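Local coordinates for protein LpxE (Aquifex aeolicus, PDB 6EBU) that probably removes the 1-phosphate group from lipid A as a membrane-embedded phosphatase of the PAP2 family, at residues 17-22 with 148-153. The protein carries 1 engineered substitution. Sequence-based numbering, arbitrary orientation.
Sequences ELFRLI and VHFPLD. With SO4 (sulfate ion), chain B.
Pro151 lays its ring against segment 17-22 of helix 13-24, between Leu18 and Phe19: its CG lies 3.5 Å from Leu18 CB. Its CD packs 3.8 Å from Phe19 CB; this same CD lies at the edge of the Phe19 ring, near the ring plane. Phe19 CG stands anti to the backbone N (chi1 173°), which carries CG toward the turn before helix 151-170. CD1 and CE1 of Phe19 both lie 3.4 Å from His149 O. The Phe150 ring lies oblique to that of Phe19, planes at 54°; Pro87 touches both rings and Ile144 adds to the packing on Phe19.

The same turn also carries polar contacts. Phe150, the N-cap residue, gives its N-H to Asp153 OD2 at 2.8 Å, from above the carboxylate plane, and His149 ND1 makes a weak bond to the same oxygen, which Ser104 also grips. His149 NE2 donates to O1 of a sulfate, probably from the crystallisation liquor, at 2.8 Å; Lys79, Arg86, Gly108 and Arg143 also bond this anion, consistent with the phosphate pocket of PAP2 enzymes. No hydrogen bond joins the two segments, which meet through van der Waals packing; just outside, Asn15 OD1 accepts from Leu152 N, so helix 13-24 backs the turn that presents His149 to the anion.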
loop_
_atom_site.group_PDB
_atom_site.type_symbol
_atom_site.label_atom_id
_atom_site.label_comp_id
_atom_site.label_asym_id
_atom_site.label_seq_id
_atom_site.Cartn_x
_atom_site.Cartn_y
_atom_site.Cartn_z
ATOM N N GLU A 17 18.119 6.402 3.547
ATOM C CA GLU A 17 18.796 5.363 4.318
ATOM C C GLU A 17 17.856 4.202 4.616
ATOM O O GLU A 17 18.265 3.036 4.561
ATOM C CB GLU A 17 19.358 5.951 5.613
ATOM N N LEU A 18 16.593 4.500 4.933
ATOM C CA LEU A 18 15.616 3.440 5.150
ATOM C C LEU A 18 15.392 2.631 3.880
ATOM O O LEU A 18 15.286 1.399 3.929
ATOM C CB LEU A 18 14.294 4.028 5.643
ATOM C CG LEU A 18 14.162 4.407 7.118
ATOM C CD1 LEU A 18 12.706 4.318 7.550
ATOM C CD2 LEU A 18 15.038 3.524 7.990
ATOM N N PHE A 19 15.312 3.304 2.729
ATOM C CA PHE A 19 15.118 2.581 1.478
ATOM C C PHE A 19 16.281 1.638 1.202
ATOM O O PHE A 19 16.072 0.495 0.775
ATOM C CB PHE A 19 14.942 3.557 0.313
ATOM C CG PHE A 19 14.911 2.880 -1.028
ATOM C CD1 PHE A 19 13.743 2.297 -1.496
ATOM C CD2 PHE A 19 16.054 2.795 -1.806
ATOM C CE1 PHE A 19 13.713 1.658 -2.720
ATOM C CE2 PHE A 19 16.031 2.156 -3.034
ATOM C CZ PHE A 19 14.859 1.586 -3.490
ATOM N N ARG A 20 17.512 2.099 1.430
ATOM C CA ARG A 20 18.678 1.270 1.141
ATOM C C ARG A 20 18.707 0.027 2.020
ATOM O O ARG A 20 19.049 -1.065 1.552
ATOM C CB ARG A 20 19.961 2.083 1.318
ATOM C CG ARG A 20 20.151 3.184 0.288
ATOM C CD ARG A 20 20.248 2.617 -1.117
ATOM N NE ARG A 20 20.522 3.659 -2.102
ATOM C CZ ARG A 20 20.649 3.442 -3.407
ATOM N NH1 ARG A 20 20.523 2.215 -3.893
ATOM N NH2 ARG A 20 20.901 4.453 -4.227
ATOM N N LEU A 21 18.349 0.172 3.299
ATOM C CA LEU A 21 18.368 -0.970 4.207
ATOM C C LEU A 21 17.398 -2.054 3.753
ATOM O O LEU A 21 17.700 -3.250 3.855
ATOM C CB LEU A 21 18.037 -0.514 5.629
ATOM N N ILE A 22 16.233 -1.658 3.240
ATOM C CA ILE A 22 15.246 -2.635 2.792
ATOM C C ILE A 22 15.566 -3.125 1.387
ATOM O O ILE A 22 15.507 -4.329 1.108
ATOM C CB ILE A 22 13.833 -2.028 2.870
ATOM C CG1 ILE A 22 13.443 -1.777 4.328
ATOM C CG2 ILE A 22 12.824 -2.935 2.177
ATOM C CD1 ILE A 22 12.151 -1.014 4.489
ATOM N N VAL A 148 10.190 0.263 -6.044
ATOM C CA VAL A 148 9.284 1.180 -6.728
ATOM C C VAL A 148 8.739 2.268 -5.815
ATOM O O VAL A 148 8.045 3.174 -6.302
ATOM C CB VAL A 148 8.112 0.419 -7.385
ATOM C CG1 VAL A 148 8.640 -0.617 -8.366
ATOM C CG2 VAL A 148 7.232 -0.234 -6.325
ATOM N N HIS A 149 9.025 2.217 -4.517
ATOM C CA HIS A 149 8.535 3.225 -3.592
ATOM C C HIS A 149 9.595 3.510 -2.538
ATOM O O HIS A 149 10.477 2.689 -2.271
ATOM C CB HIS A 149 7.225 2.794 -2.913
ATOM C CG HIS A 149 6.003 3.031 -3.745
ATOM N ND1 HIS A 149 5.570 4.293 -4.092
ATOM C CD2 HIS A 149 5.115 2.166 -4.291
ATOM C CE1 HIS A 149 4.472 4.195 -4.820
ATOM N NE2 HIS A 149 4.176 2.916 -4.958
ATOM N N PHE A 150 9.498 4.703 -1.951
ATOM C CA PHE A 150 10.267 5.134 -0.797
ATOM C C PHE A 150 9.480 4.879 0.479
ATOM O O PHE A 150 8.250 4.781 0.451
ATOM C CB PHE A 150 10.595 6.622 -0.903
ATOM C CG PHE A 150 11.493 6.973 -2.051
ATOM C CD1 PHE A 150 12.860 6.772 -1.966
ATOM C CD2 PHE A 150 10.972 7.528 -3.208
ATOM C CE1 PHE A 150 13.692 7.110 -3.022
ATOM C CE2 PHE A 150 11.798 7.867 -4.265
ATOM C CZ PHE A 150 13.159 7.658 -4.169
ATOM N N PRO A 151 10.167 4.760 1.618
ATOM C CA PRO A 151 9.450 4.628 2.897
ATOM C C PRO A 151 8.455 5.744 3.166
ATOM O O PRO A 151 7.443 5.508 3.838
ATOM C CB PRO A 151 10.587 4.625 3.925
ATOM C CG PRO A 151 11.733 4.025 3.185
ATOM C CD PRO A 151 11.613 4.518 1.768
ATOM N N LEU A 152 8.712 6.955 2.670
ATOM C CA LEU A 152 7.745 8.037 2.829
ATOM C C LEU A 152 6.433 7.712 2.122
ATOM O O LEU A 152 5.349 8.005 2.641
ATOM C CB LEU A 152 8.328 9.345 2.296
ATOM C CG LEU A 152 7.353 10.516 2.155
ATOM C CD1 LEU A 152 6.831 10.947 3.518
ATOM C CD2 LEU A 152 8.000 11.684 1.426
ATOM N N ASP A 153 6.515 7.096 0.939
ATOM C CA ASP A 153 5.311 6.784 0.174
ATOM C C ASP A 153 4.459 5.735 0.877
ATOM O O ASP A 153 3.227 5.838 0.891
ATOM C CB ASP A 153 5.685 6.301 -1.225
ATOM C CG ASP A 153 6.713 7.184 -1.894
ATOM O OD1 ASP A 153 6.688 8.411 -1.659
ATOM O OD2 ASP A 153 7.543 6.650 -2.661
HETATM S S SO4 B . 1.426 2.341 -6.600
HETATM O O1 SO4 B . 1.973 1.400 -5.625
HETATM O O2 SO4 B . 2.183 2.252 -7.843
HETATM O O3 SO4 B . 1.527 3.693 -6.060
HETATM O O4 SO4 B . 0.025 2.020 -6.859
#